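Local coordinates for protein Alpha/beta hydrolase (Enterobacter asburiae, PDB 6KMO) that probably hydrolyses carboxylic ester bonds, acting as a bacterial esterase or lipase of the alpha/beta hydrolase fold, at residues L207-S219 with D247-S259. The protein carries 2 engineered substitutions. Sequence-based numbering, arbitrary orientation.
Sequences LWPVTDANFDTAS and DRNNILASPLRAS
Asp-212 OD1 lies at the edge of the Arg-257 guanidinium, as does Asn-249 OD1, while Arg-248 O sits over one face, 3.2 Å above its centre. At the edge of the Phe-215 ring, near its plane, Arg-248 NH1 approaches to 4.1 Å from Phe-215 CE2. Arg-257 NE gives a straight bond to Asp-212 OD1 (2.8 Å, 168°) on the syn lone pair, the core of a salt bridge in which Arg-257 NH2 adds only a weak bond; the carboxylate stands almost perpendicular to the guanidinium. Arg-257 NH1 bonds to Asn-249 OD1 in the same plane, and these two in-plane bonds hold the guanidinium flat and restrict its rotation. Asp-212 CG, anti to the backbone N (chi1 -166°), reaches across to this charge, and Asp-212 OD2 is met from above the carboxylate plane by Asn-214 ND2 at 2.9 Å. The Asn-214 amide runs nearly parallel to the guanidinium, but Asn-214 ND2 and Arg-257 NH2, 3.3 Å apart, are two donors with no bond between them.

Ser-254 OG joins the two segments, accepting from Ala-213 N (3.0 Å) and donating to Arg-248 O. Ala-213 CB packs on Arg-248 CG at 3.7 Å, and a water links Ala-213 O to Arg-248 NH1; the arginine is anchored further by Thr-242 and Asp-239. Alongside, Leu-256 N donates to Thr-211 O (3.0 Å), and Leu-256 CD2 lies against Asp-212 CB.

The contact ties the loop following strand 203-207 to the 3-10 turn 255-257, within the helical excursion that precedes strand 269-274 of the alpha/beta hydrolase fold.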
loop_
_atom_site.group_PDB
_atom_site.type_symbol
_atom_site.label_atom_id
_atom_site.label_comp_id
_atom_site.label_asym_id
_atom_site.label_seq_id
_atom_site.Cartn_x
_atom_site.Cartn_y
_atom_site.Cartn_z
ATOM N N LEU A 207 -2.187 -6.254 -10.101
ATOM C CA LEU A 207 -2.861 -4.976 -9.853
ATOM C C LEU A 207 -4.350 -5.191 -10.087
ATOM O O LEU A 207 -4.776 -5.479 -11.212
ATOM C CB LEU A 207 -2.318 -3.887 -10.772
ATOM C CG LEU A 207 -0.825 -3.577 -10.600
ATOM C CD1 LEU A 207 -0.378 -2.641 -11.706
ATOM C CD2 LEU A 207 -0.536 -2.989 -9.249
ATOM N N TRP A 208 -5.128 -5.070 -9.013
ATOM C CA TRP A 208 -6.580 -5.240 -9.003
ATOM C C TRP A 208 -7.003 -6.403 -9.919
ATOM O O TRP A 208 -7.760 -6.208 -10.888
ATOM C CB TRP A 208 -7.321 -3.937 -9.311
ATOM C CG TRP A 208 -6.733 -3.112 -10.404
ATOM C CD1 TRP A 208 -7.132 -3.119 -11.704
ATOM C CD2 TRP A 208 -5.635 -2.184 -10.322
ATOM N NE1 TRP A 208 -6.340 -2.279 -12.451
ATOM C CE2 TRP A 208 -5.428 -1.682 -11.619
ATOM C CE3 TRP A 208 -4.800 -1.739 -9.293
ATOM C CZ2 TRP A 208 -4.422 -0.766 -11.909
ATOM C CZ3 TRP A 208 -3.797 -0.822 -9.598
ATOM C CH2 TRP A 208 -3.629 -0.351 -10.888
ATOM N N PRO A 209 -6.553 -7.619 -9.626
ATOM C CA PRO A 209 -6.680 -8.736 -10.564
ATOM C C PRO A 209 -8.055 -9.384 -10.570
ATOM O O PRO A 209 -8.799 -9.367 -9.584
ATOM C CB PRO A 209 -5.661 -9.750 -10.019
ATOM C CG PRO A 209 -5.686 -9.503 -8.518
ATOM C CD PRO A 209 -5.741 -7.986 -8.442
ATOM N N VAL A 210 -8.346 -10.013 -11.710
ATOM C CA VAL A 210 -9.397 -11.022 -11.836
ATOM C C VAL A 210 -8.824 -12.361 -11.384
ATOM O O VAL A 210 -7.770 -12.781 -11.873
ATOM C CB VAL A 210 -9.867 -11.128 -13.294
ATOM C CG1 VAL A 210 -10.810 -12.323 -13.464
ATOM C CG2 VAL A 210 -10.501 -9.838 -13.790
ATOM N N THR A 211 -9.505 -13.052 -10.460
ATOM C CA THR A 211 -9.011 -14.353 -10.011
ATOM C C THR A 211 -10.027 -15.484 -10.106
ATOM O O THR A 211 -9.638 -16.638 -9.882
ATOM C CB THR A 211 -8.431 -14.303 -8.587
ATOM O OG1 THR A 211 -9.523 -14.130 -7.685
ATOM C CG2 THR A 211 -7.397 -13.202 -8.430
ATOM N N ASP A 212 -11.292 -15.219 -10.433
ATOM C CA ASP A 212 -12.282 -16.298 -10.443
ATOM C C ASP A 212 -13.422 -15.958 -11.389
ATOM O O ASP A 212 -13.925 -14.829 -11.397
ATOM C CB ASP A 212 -12.842 -16.511 -9.031
ATOM C CG ASP A 212 -13.615 -17.805 -8.857
ATOM O OD1 ASP A 212 -13.509 -18.694 -9.717
ATOM O OD2 ASP A 212 -14.338 -17.913 -7.814
ATOM N N ALA A 213 -13.871 -16.959 -12.143
ATOM C CA ALA A 213 -15.055 -16.823 -12.991
ATOM C C ALA A 213 -16.317 -17.072 -12.157
ATOM O O ALA A 213 -17.050 -18.044 -12.345
ATOM C CB ALA A 213 -14.982 -17.763 -14.180
ATOM N N ASN A 214 -16.540 -16.186 -11.198
ATOM C CA ASN A 214 -17.731 -16.197 -10.354
ATOM C C ASN A 214 -18.093 -14.744 -10.106
ATOM O O ASN A 214 -17.238 -13.867 -10.191
ATOM C CB ASN A 214 -17.511 -16.930 -9.036
ATOM C CG ASN A 214 -17.732 -18.413 -9.163
ATOM O OD1 ASN A 214 -18.786 -18.873 -9.643
ATOM N ND2 ASN A 214 -16.738 -19.175 -8.772
ATOM N N PHE A 215 -19.371 -14.492 -9.816
ATOM C CA PHE A 215 -19.919 -13.137 -9.842
ATOM C C PHE A 215 -20.744 -12.833 -8.604
ATOM O O PHE A 215 -21.608 -11.945 -8.633
ATOM C CB PHE A 215 -20.732 -12.939 -11.123
ATOM C CG PHE A 215 -19.991 -13.388 -12.343
ATOM C CD1 PHE A 215 -18.971 -12.605 -12.847
ATOM C CD2 PHE A 215 -20.254 -14.605 -12.937
ATOM C CE1 PHE A 215 -18.252 -13.007 -13.933
ATOM C CE2 PHE A 215 -19.528 -15.023 -14.032
ATOM C CZ PHE A 215 -18.510 -14.219 -14.524
ATOM N N ASP A 216 -20.424 -13.500 -7.497
ATOM C CA ASP A 216 -21.279 -13.518 -6.316
ATOM C C ASP A 216 -20.554 -13.179 -5.025
ATOM O O ASP A 216 -21.105 -13.419 -3.946
ATOM C CB ASP A 216 -21.944 -14.890 -6.182
ATOM C CG ASP A 216 -20.926 -16.050 -6.172
ATOM O OD1 ASP A 216 -21.369 -17.210 -5.999
ATOM O OD2 ASP A 216 -19.693 -15.830 -6.338
ATOM N N THR A 217 -19.341 -12.643 -5.086
ATOM C CA THR A 217 -18.701 -12.172 -3.866
ATOM C C THR A 217 -19.432 -10.937 -3.336
ATOM O O THR A 217 -20.197 -10.270 -4.043
ATOM C CB THR A 217 -17.220 -11.840 -4.120
ATOM O OG1 THR A 217 -17.135 -10.751 -5.032
ATOM C CG2 THR A 217 -16.485 -13.053 -4.683
ATOM N N ALA A 218 -19.160 -10.603 -2.074
ATOM C CA ALA A 218 -19.793 -9.424 -1.496
ATOM C C ALA A 218 -19.449 -8.165 -2.282
ATOM O O ALA A 218 -20.309 -7.310 -2.516
ATOM C CB ALA A 218 -19.412 -9.282 -0.021
ATOM N N SER A 219 -18.193 -8.025 -2.715
ATOM C CA SER A 219 -17.847 -6.835 -3.476
ATOM C C SER A 219 -18.513 -6.828 -4.850
ATOM O O SER A 219 -18.878 -5.760 -5.347
ATOM C CB SER A 219 -16.329 -6.662 -3.577
ATOM O OG SER A 219 -15.685 -7.804 -4.147
ATOM N N ASP A 247 -13.060 -24.879 -18.579
ATOM C CA ASP A 247 -12.035 -23.839 -18.614
ATOM C C ASP A 247 -12.142 -22.941 -17.382
ATOM O O ASP A 247 -11.128 -22.526 -16.806
ATOM C CB ASP A 247 -12.173 -22.970 -19.862
ATOM C CG ASP A 247 -11.777 -23.661 -21.158
ATOM O OD1 ASP A 247 -11.136 -24.735 -21.129
ATOM O OD2 ASP A 247 -12.104 -23.075 -22.214
ATOM N N ARG A 248 -13.363 -22.588 -16.995
ATOM C CA ARG A 248 -13.541 -21.723 -15.837
ATOM C C ARG A 248 -13.127 -22.396 -14.544
ATOM O O ARG A 248 -12.824 -21.700 -13.572
ATOM C CB ARG A 248 -14.970 -21.206 -15.795
ATOM C CG ARG A 248 -15.248 -20.239 -16.916
ATOM C CD ARG A 248 -16.698 -19.773 -16.965
ATOM N NE ARG A 248 -16.937 -18.897 -18.107
ATOM C CZ ARG A 248 -17.822 -17.907 -18.150
ATOM N NH1 ARG A 248 -18.596 -17.637 -17.109
ATOM N NH2 ARG A 248 -17.924 -17.191 -19.254
ATOM N N ASN A 249 -13.089 -23.725 -14.497
ATOM C CA ASN A 249 -12.613 -24.469 -13.348
ATOM C C ASN A 249 -11.125 -24.794 -13.432
ATOM O O ASN A 249 -10.605 -25.487 -12.550
ATOM C CB ASN A 249 -13.425 -25.758 -13.195
ATOM C CG ASN A 249 -13.480 -26.241 -11.784
ATOM O OD1 ASN A 249 -13.742 -25.465 -10.849
ATOM N ND2 ASN A 249 -13.216 -27.533 -11.593
ATOM N N ASN A 250 -10.448 -24.322 -14.471
ATOM C CA ASN A 250 -9.020 -24.531 -14.693
ATOM C C ASN A 250 -8.276 -23.433 -13.950
ATOM O O ASN A 250 -8.649 -22.260 -14.046
ATOM C CB ASN A 250 -8.812 -24.432 -16.206
ATOM C CG ASN A 250 -7.395 -24.687 -16.667
ATOM O OD1 ASN A 250 -6.424 -24.172 -16.120
ATOM N ND2 ASN A 250 -7.276 -25.468 -17.734
ATOM N N ILE A 251 -7.245 -23.809 -13.185
ATOM C CA ILE A 251 -6.528 -22.825 -12.368
ATOM C C ILE A 251 -5.809 -21.765 -13.202
ATOM O O ILE A 251 -5.442 -20.711 -12.662
ATOM C CB ILE A 251 -5.546 -23.486 -11.374
ATOM C CG1 ILE A 251 -4.369 -24.164 -12.091
ATOM C CG2 ILE A 251 -6.292 -24.452 -10.476
ATOM C CD1 ILE A 251 -3.318 -24.708 -11.126
ATOM N N LEU A 252 -5.589 -22.011 -14.494
ATOM C CA LEU A 252 -4.974 -21.022 -15.366
ATOM C C LEU A 252 -5.966 -19.958 -15.807
ATOM O O LEU A 252 -5.559 -18.969 -16.437
ATOM C CB LEU A 252 -4.360 -21.691 -16.598
ATOM C CG LEU A 252 -3.310 -22.753 -16.292
ATOM C CD1 LEU A 252 -2.750 -23.316 -17.599
ATOM C CD2 LEU A 252 -2.181 -22.222 -15.426
ATOM N N ALA A 253 -7.250 -20.145 -15.510
ATOM C CA ALA A 253 -8.300 -19.159 -15.729
ATOM C C ALA A 253 -8.832 -18.607 -14.415
ATOM O O ALA A 253 -8.973 -17.383 -14.264
ATOM C CB ALA A 253 -9.453 -19.751 -16.545
ATOM N N SER A 254 -9.121 -19.482 -13.453
ATOM C CA SER A 254 -9.638 -19.098 -12.142
ATOM C C SER A 254 -8.655 -19.545 -11.070
ATOM O O SER A 254 -8.887 -20.553 -10.386
ATOM C CB SER A 254 -11.011 -19.711 -11.873
ATOM O OG SER A 254 -11.975 -19.199 -12.756
ATOM N N PRO A 255 -7.526 -18.836 -10.922
ATOM C CA PRO A 255 -6.507 -19.278 -9.950
ATOM C C PRO A 255 -7.004 -19.303 -8.515
ATOM O O PRO A 255 -6.430 -20.014 -7.680
ATOM C CB PRO A 255 -5.360 -18.281 -10.151
ATOM C CG PRO A 255 -6.039 -17.067 -10.771
ATOM C CD PRO A 255 -7.105 -17.631 -11.663
ATOM N N LEU A 256 -8.067 -18.561 -8.195
ATOM C CA LEU A 256 -8.639 -18.667 -6.860
ATOM C C LEU A 256 -9.086 -20.080 -6.524
ATOM O O LEU A 256 -9.157 -20.425 -5.339
ATOM C CB LEU A 256 -9.819 -17.710 -6.716
ATOM C CG LEU A 256 -10.395 -17.573 -5.301
ATOM C CD1 LEU A 256 -9.377 -16.933 -4.378
ATOM C CD2 LEU A 256 -11.675 -16.752 -5.337
ATOM N N ARG A 257 -9.378 -20.903 -7.524
ATOM C CA ARG A 257 -9.846 -22.266 -7.295
ATOM C C ARG A 257 -8.707 -23.249 -7.058
ATOM O O ARG A 257 -8.971 -24.428 -6.777
ATOM C CB ARG A 257 -10.707 -22.719 -8.476
ATOM C CG ARG A 257 -11.921 -21.846 -8.710
ATOM C CD ARG A 257 -12.831 -22.407 -9.775
ATOM N NE ARG A 257 -13.778 -21.413 -10.244
ATOM C CZ ARG A 257 -14.791 -21.657 -11.061
ATOM N NH1 ARG A 257 -15.054 -22.898 -11.454
ATOM N NH2 ARG A 257 -15.539 -20.645 -11.491
ATOM N N ALA A 258 -7.463 -22.805 -7.109
ATOM C CA ALA A 258 -6.339 -23.685 -6.872
ATOM C C ALA A 258 -6.277 -24.090 -5.414
ATOM O O ALA A 258 -6.586 -23.308 -4.515
ATOM C CB ALA A 258 -5.040 -22.981 -7.249
ATOM N N SER A 259 -5.849 -25.327 -5.180
ATOM C CA SER A 259 -5.639 -25.781 -3.821
ATOM C C SER A 259 -4.328 -25.240 -3.274
ATOM O O SER A 259 -3.481 -24.713 -3.998
ATOM C CB SER A 259 -5.565 -27.310 -3.798
ATOM O OG SER A 259 -4.398 -27.707 -4.487
HETATM O O HOH W 1 -18.744 -18.833 -14.368
HETATM O O HOH W 2 -18.774 -21.281 -11.313
#